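Local coordinates for nicastrin (PDB 4R12), which probably serves as an essential subunit of gamma-secretase, the complex that cleaves membrane proteins such as Notch receptors within the membrane, at residues I282-N287 and H544-L549; E271-V276 and N483-V488. All coordinates share one frame; numbering follows the deposited sequence.

Interaction 1 (I282-N287 and H544-L549); sequences INDLLN and HLHNAL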
loop_
_atom_site.group_PDB
_atom_site.type_symbol
_atom_site.label_atom_id
_atom_site.label_comp_id
_atom_site.label_asym_id
_atom_site.label_seq_id
_atom_site.Cartn_x
_atom_site.Cartn_y
_atom_site.Cartn_z
ATOM N N ILE A 282 3.766 -17.865 1.336
ATOM C CA ILE A 282 4.793 -18.864 0.998
ATOM C C ILE A 282 5.025 -19.842 2.153
ATOM O O ILE A 282 5.103 -21.057 1.948
ATOM C CB ILE A 282 6.127 -18.197 0.624
ATOM C CG1 ILE A 282 6.001 -17.512 -0.734
ATOM C CG2 ILE A 282 7.285 -19.227 0.606
ATOM C CD1 ILE A 282 7.076 -16.475 -0.991
ATOM N N ASN A 283 5.124 -19.306 3.366
ATOM C CA ASN A 283 5.283 -20.155 4.540
ATOM C C ASN A 283 4.153 -21.177 4.648
ATOM O O ASN A 283 4.395 -22.350 4.943
ATOM C CB ASN A 283 5.353 -19.315 5.814
ATOM C CG ASN A 283 5.755 -20.137 7.022
ATOM O OD1 ASN A 283 6.820 -20.742 7.032
ATOM N ND2 ASN A 283 4.906 -20.162 8.046
ATOM N N ASP A 284 2.927 -20.741 4.385
ATOM C CA ASP A 284 1.787 -21.648 4.456
ATOM C C ASP A 284 1.812 -22.684 3.332
ATOM O O ASP A 284 1.499 -23.857 3.550
ATOM C CB ASP A 284 0.469 -20.864 4.434
ATOM C CG ASP A 284 0.066 -20.369 5.824
ATOM O OD1 ASP A 284 0.802 -20.661 6.792
ATOM O OD2 ASP A 284 -0.987 -19.711 5.951
ATOM N N LEU A 285 2.196 -22.260 2.135
ATOM C CA LEU A 285 2.323 -23.196 1.023
ATOM C C LEU A 285 3.288 -24.346 1.333
ATOM O O LEU A 285 3.055 -25.481 0.936
ATOM C CB LEU A 285 2.797 -22.475 -0.239
ATOM C CG LEU A 285 1.823 -21.484 -0.860
ATOM C CD1 LEU A 285 2.392 -20.976 -2.172
ATOM C CD2 LEU A 285 0.460 -22.149 -1.062
ATOM N N LEU A 286 4.373 -24.034 2.029
ATOM C CA LEU A 286 5.438 -25.004 2.245
ATOM C C LEU A 286 5.289 -25.765 3.554
ATOM O O LEU A 286 5.753 -26.893 3.667
ATOM C CB LEU A 286 6.795 -24.311 2.214
ATOM C CG LEU A 286 7.220 -23.648 0.899
ATOM C CD1 LEU A 286 8.467 -22.804 1.125
ATOM C CD2 LEU A 286 7.456 -24.686 -0.189
ATOM N N ASN A 287 4.637 -25.157 4.541
ATOM C CA ASN A 287 4.691 -25.678 5.905
ATOM C C ASN A 287 3.365 -25.911 6.618
ATOM O O ASN A 287 3.344 -26.548 7.666
ATOM C CB ASN A 287 5.532 -24.736 6.767
ATOM C CG ASN A 287 6.940 -24.605 6.257
ATOM O OD1 ASN A 287 7.550 -25.590 5.835
ATOM N ND2 ASN A 287 7.466 -23.385 6.268
ATOM N N HIS A 544 -9.669 -15.530 -2.905
ATOM C CA HIS A 544 -9.464 -15.864 -1.496
ATOM C C HIS A 544 -8.608 -14.847 -0.761
ATOM O O HIS A 544 -7.616 -14.347 -1.297
ATOM C CB HIS A 544 -8.821 -17.258 -1.383
ATOM C CG HIS A 544 -9.545 -18.305 -2.174
ATOM N ND1 HIS A 544 -10.700 -18.908 -1.725
ATOM C CD2 HIS A 544 -9.312 -18.806 -3.410
ATOM C CE1 HIS A 544 -11.134 -19.760 -2.640
ATOM N NE2 HIS A 544 -10.308 -19.717 -3.672
ATOM N N LEU A 545 -9.005 -14.545 0.468
ATOM C CA LEU A 545 -8.170 -13.767 1.366
ATOM C C LEU A 545 -7.083 -14.631 1.997
ATOM O O LEU A 545 -7.296 -15.821 2.231
ATOM C CB LEU A 545 -9.021 -13.145 2.476
ATOM C CG LEU A 545 -10.133 -12.185 2.048
ATOM C CD1 LEU A 545 -11.069 -11.925 3.224
ATOM C CD2 LEU A 545 -9.534 -10.881 1.557
ATOM N N HIS A 546 -5.937 -14.027 2.298
ATOM C CA HIS A 546 -4.923 -14.709 3.106
ATOM C C HIS A 546 -4.224 -13.741 4.068
ATOM O O HIS A 546 -3.933 -12.595 3.698
ATOM C CB HIS A 546 -3.874 -15.394 2.227
ATOM C CG HIS A 546 -3.209 -16.546 2.910
ATOM N ND1 HIS A 546 -3.612 -17.851 2.723
ATOM C CD2 HIS A 546 -2.211 -16.587 3.823
ATOM C CE1 HIS A 546 -2.871 -18.649 3.473
ATOM N NE2 HIS A 546 -2.015 -17.907 4.153
ATOM N N ASN A 547 -3.982 -14.203 5.296
ATOM C CA ASN A 547 -3.265 -13.426 6.306
ATOM C C ASN A 547 -1.946 -12.834 5.791
ATOM O O ASN A 547 -1.160 -13.527 5.146
ATOM C CB ASN A 547 -2.924 -14.289 7.527
ATOM C CG ASN A 547 -4.127 -14.618 8.399
ATOM O OD1 ASN A 547 -5.205 -14.020 8.286
ATOM N ND2 ASN A 547 -3.925 -15.556 9.309
ATOM N N ALA A 548 -1.712 -11.566 6.101
ATOM C CA ALA A 548 -0.432 -10.919 5.844
ATOM C C ALA A 548 0.055 -10.374 7.179
ATOM O O ALA A 548 -0.441 -9.357 7.665
ATOM C CB ALA A 548 -0.570 -9.818 4.804
ATOM N N LEU A 549 1.015 -11.082 7.769
ATOM C CA LEU A 549 1.414 -10.890 9.158
ATOM C C LEU A 549 2.819 -11.436 9.355
ATOM O O LEU A 549 3.153 -12.508 8.851
ATOM C CB LEU A 549 0.435 -11.594 10.115
ATOM C CG LEU A 549 0.745 -11.604 11.625
ATOM C CD1 LEU A 549 0.611 -10.213 12.222
ATOM C CD2 LEU A 549 -0.151 -12.592 12.383
#
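Asp284 and His546 make the whole of this contact: one carboxylate oxygen of a helix meets one imidazole nitrogen of a strand, while Asp284 CA and His546 CA stay 9.7 Å apart. CB of Asp284 already lies 3.9 Å from His546 NE2, a loose approach to the rim of the ring, and Asp284 CG comes to 3.6 Å from the same His546 NE2. OD2, at the tip, does the bonding: His546 NE2 donates to Asp284 OD2 over 2.7 Å, with an N-H...O angle of 141°, short but noticeably bent. Asp284 OD2 also stands 3.3 Å from His546 CE1, which it meets along the same edge of the ring. OD1 makes no contact with the strand segment and is hydrogen-bonded elsewhere in the structure. The bonding oxygen lies close to the imidazole plane, yet the nitrogen reaches it on the anti side of the carboxylate and 27° out of its plane; the two planes stand 68° apart. On the strand, CG of His546 is anti to the backbone N, which carries the ring out toward the helix. OD2 has a second partner, a salt bridge to Arg305, so the buried carboxylate is probably stabilised by both the guanidinium group and the imidazole N-H. Phe281 and Phe310 each meet the His546 ring edge-to-face and hem it in. The bond thus ties helix 276-287 to strand 542-548, which pairs with strand 192-203 through backbone bonds such as that of His546 with Ser199, while helix 309-313 brings Phe310 against both side chains.

Interaction 2 (E271-V276 and N483-V488); sequences ERWGYV and NFYSSV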
loop_
_atom_site.group_PDB
_atom_site.type_symbol
_atom_site.label_atom_id
_atom_site.label_comp_id
_atom_site.label_asym_id
_atom_site.label_seq_id
_atom_site.Cartn_x
_atom_site.Cartn_y
_atom_site.Cartn_z
ATOM N N GLU A 271 3.261 -5.564 2.332
ATOM C CA GLU A 271 4.594 -5.788 1.794
ATOM C C GLU A 271 5.561 -4.670 2.149
ATOM O O GLU A 271 6.763 -4.907 2.255
ATOM C CB GLU A 271 4.541 -5.935 0.265
ATOM C CG GLU A 271 3.791 -7.155 -0.168
ATOM C CD GLU A 271 4.513 -8.446 0.208
ATOM O OE1 GLU A 271 5.435 -8.855 -0.518
ATOM O OE2 GLU A 271 4.161 -9.043 1.235
ATOM N N ARG A 272 5.048 -3.450 2.323
ATOM C CA ARG A 272 5.939 -2.324 2.621
ATOM C C ARG A 272 6.508 -2.440 4.026
ATOM O O ARG A 272 7.354 -1.645 4.424
ATOM C CB ARG A 272 5.225 -0.982 2.478
ATOM C CG ARG A 272 4.498 -0.771 1.166
ATOM C CD ARG A 272 5.316 -1.210 0.023
ATOM N NE ARG A 272 4.689 -1.004 -1.292
ATOM C CZ ARG A 272 5.356 -1.240 -2.416
ATOM N NH1 ARG A 272 6.613 -1.684 -2.330
ATOM N NH2 ARG A 272 4.803 -1.039 -3.600
ATOM N N TRP A 273 6.039 -3.431 4.781
ATOM C CA TRP A 273 6.477 -3.592 6.161
ATOM C C TRP A 273 7.155 -4.950 6.328
ATOM O O TRP A 273 6.791 -5.752 7.195
ATOM C CB TRP A 273 5.289 -3.412 7.109
ATOM C CG TRP A 273 4.630 -2.083 6.897
ATOM C CD1 TRP A 273 3.523 -1.826 6.130
ATOM C CD2 TRP A 273 5.071 -0.814 7.400
ATOM N NE1 TRP A 273 3.240 -0.480 6.144
ATOM C CE2 TRP A 273 4.174 0.162 6.913
ATOM C CE3 TRP A 273 6.136 -0.409 8.213
ATOM C CZ2 TRP A 273 4.307 1.514 7.219
ATOM C CZ3 TRP A 273 6.263 0.934 8.519
ATOM C CH2 TRP A 273 5.354 1.880 8.025
ATOM N N GLY A 274 8.136 -5.199 5.468
ATOM C CA GLY A 274 8.946 -6.402 5.551
ATOM C C GLY A 274 8.420 -7.595 4.775
ATOM O O GLY A 274 8.642 -8.738 5.180
ATOM N N TYR A 275 7.694 -7.332 3.682
ATOM C CA TYR A 275 7.171 -8.389 2.814
ATOM C C TYR A 275 6.336 -9.440 3.537
ATOM O O TYR A 275 6.405 -10.609 3.183
ATOM C CB TYR A 275 8.329 -9.110 2.094
ATOM C CG TYR A 275 9.287 -8.191 1.384
ATOM C CD1 TYR A 275 8.891 -7.502 0.246
ATOM C CD2 TYR A 275 10.591 -8.009 1.843
ATOM C CE1 TYR A 275 9.748 -6.655 -0.412
ATOM C CE2 TYR A 275 11.469 -7.159 1.178
ATOM C CZ TYR A 275 11.031 -6.488 0.045
ATOM O OH TYR A 275 11.864 -5.636 -0.638
ATOM N N VAL A 276 5.549 -9.062 4.541
ATOM C CA VAL A 276 4.949 -10.105 5.363
ATOM C C VAL A 276 3.811 -10.839 4.666
ATOM O O VAL A 276 3.528 -11.991 5.003
ATOM C CB VAL A 276 4.457 -9.561 6.711
ATOM C CG1 VAL A 276 5.637 -8.981 7.494
ATOM C CG2 VAL A 276 3.374 -8.532 6.526
ATOM N N ASN A 483 -6.409 5.379 0.131
ATOM C CA ASN A 483 -5.213 5.176 0.941
ATOM C C ASN A 483 -5.009 3.694 1.212
ATOM O O ASN A 483 -5.907 3.022 1.699
ATOM C CB ASN A 483 -5.286 5.979 2.251
ATOM C CG ASN A 483 -6.496 5.619 3.116
ATOM O OD1 ASN A 483 -6.344 5.056 4.206
ATOM N ND2 ASN A 483 -7.695 5.994 2.662
ATOM N N PHE A 484 -3.830 3.187 0.869
ATOM C CA PHE A 484 -3.588 1.743 0.869
ATOM C C PHE A 484 -2.569 1.298 1.922
ATOM O O PHE A 484 -2.031 0.190 1.852
ATOM C CB PHE A 484 -3.137 1.299 -0.537
ATOM C CG PHE A 484 -4.191 1.537 -1.592
ATOM C CD1 PHE A 484 -5.195 0.600 -1.802
ATOM C CD2 PHE A 484 -4.199 2.703 -2.345
ATOM C CE1 PHE A 484 -6.191 0.814 -2.758
ATOM C CE2 PHE A 484 -5.195 2.920 -3.303
ATOM C CZ PHE A 484 -6.187 1.965 -3.500
ATOM N N TYR A 485 -2.321 2.147 2.911
ATOM C CA TYR A 485 -1.540 1.692 4.064
ATOM C C TYR A 485 -2.281 0.498 4.666
ATOM O O TYR A 485 -3.500 0.527 4.801
ATOM C CB TYR A 485 -1.368 2.821 5.078
ATOM C CG TYR A 485 -0.925 2.345 6.444
ATOM C CD1 TYR A 485 0.264 1.648 6.604
ATOM C CD2 TYR A 485 -1.688 2.627 7.575
ATOM C CE1 TYR A 485 0.680 1.224 7.867
ATOM C CE2 TYR A 485 -1.281 2.211 8.842
ATOM C CZ TYR A 485 -0.099 1.504 8.973
ATOM O OH TYR A 485 0.316 1.087 10.210
ATOM N N SER A 486 -1.555 -0.570 4.984
ATOM C CA SER A 486 -2.180 -1.817 5.416
ATOM C C SER A 486 -2.957 -1.692 6.730
ATOM O O SER A 486 -3.884 -2.461 6.979
ATOM C CB SER A 486 -1.114 -2.915 5.576
ATOM O OG SER A 486 -0.251 -2.606 6.656
ATOM N N SER A 487 -2.563 -0.731 7.561
ATOM C CA SER A 487 -3.097 -0.609 8.923
ATOM C C SER A 487 -2.775 -1.884 9.711
ATOM O O SER A 487 -1.755 -2.546 9.446
ATOM C CB SER A 487 -4.616 -0.309 8.902
ATOM O OG SER A 487 -5.124 -0.088 10.198
ATOM N N VAL A 488 -3.608 -2.222 10.692
ATOM C CA VAL A 488 -3.271 -3.305 11.610
ATOM C C VAL A 488 -3.970 -4.616 11.276
ATOM O O VAL A 488 -5.081 -4.637 10.738
ATOM C CB VAL A 488 -3.583 -2.916 13.073
ATOM C CG1 VAL A 488 -2.682 -1.769 13.498
ATOM C CG2 VAL A 488 -5.054 -2.546 13.252
HETATM O O HOH W 1 1.400 -0.385 3.934
#
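Trp273 brings NE1, CE2 and CZ2 of its indole to the CD1-CE1 edge of Tyr485, and this is the tight half of the contact. NE1 of Trp273 is 3.5 Å from CE1 of Tyr485, near the plane of the phenol ring, and Trp273 CZ2 approaches the same Tyr485 CE1 to 3.7 Å. The ring planes stand 73° apart and the approach to the indole is oblique, with centroids of the five-membered ring and the phenol separated by 5.6 Å. Tyr485 presents this edge because its CG is anti to the backbone N (chi1 164°); its hydroxyl bonds to Glu574. Beyond Tyr485 the fit is looser. OG of Ser486 comes no nearer to the indole than 3.9 Å, at Trp273 CD1, and a water takes up the polar work. It accepts a hydrogen bond from Trp273 NE1 at 2.9 Å and another from the backbone N of Ser486 at 3.1 Å, so that one water serves two N-H donors, one from each segment. A leucine in place of Trp273 would probably deprive this water of one of its donors and open a gap beside the Tyr485 edge. Both segments are loops, one leading from strand 262-268 into helix 276-287, the other running between helix 452-463 and strand 495-496; Val195 of strand 192-203 touches Trp273, Tyr485 and Ser486, and Phe572 of strand 572-575 meets the indole edge-to-face.

Overall arrangement
The two interactions lie about 15 Å apart, centre to centre, and interlock along the chain: 271-276 and 282-287 come first, then 483-488, then 544-549. The first two segments belong to one short run of the large lobe, the loop after strand 262-268 and the helix 276-287 it enters. The two interactions touch where Val276 CB of 271-276 packs against Leu549 C of 544-549 at 3.6 Å. Strand 192-203 is common to both neighbourhoods, pairing with strand 542-548 in interaction 1 and offering Val195 in interaction 2. Later parts of the chain thus fold back onto one loop-helix unit of the large lobe, joining sequence-distant regions in the buried interior of this extracellular domain.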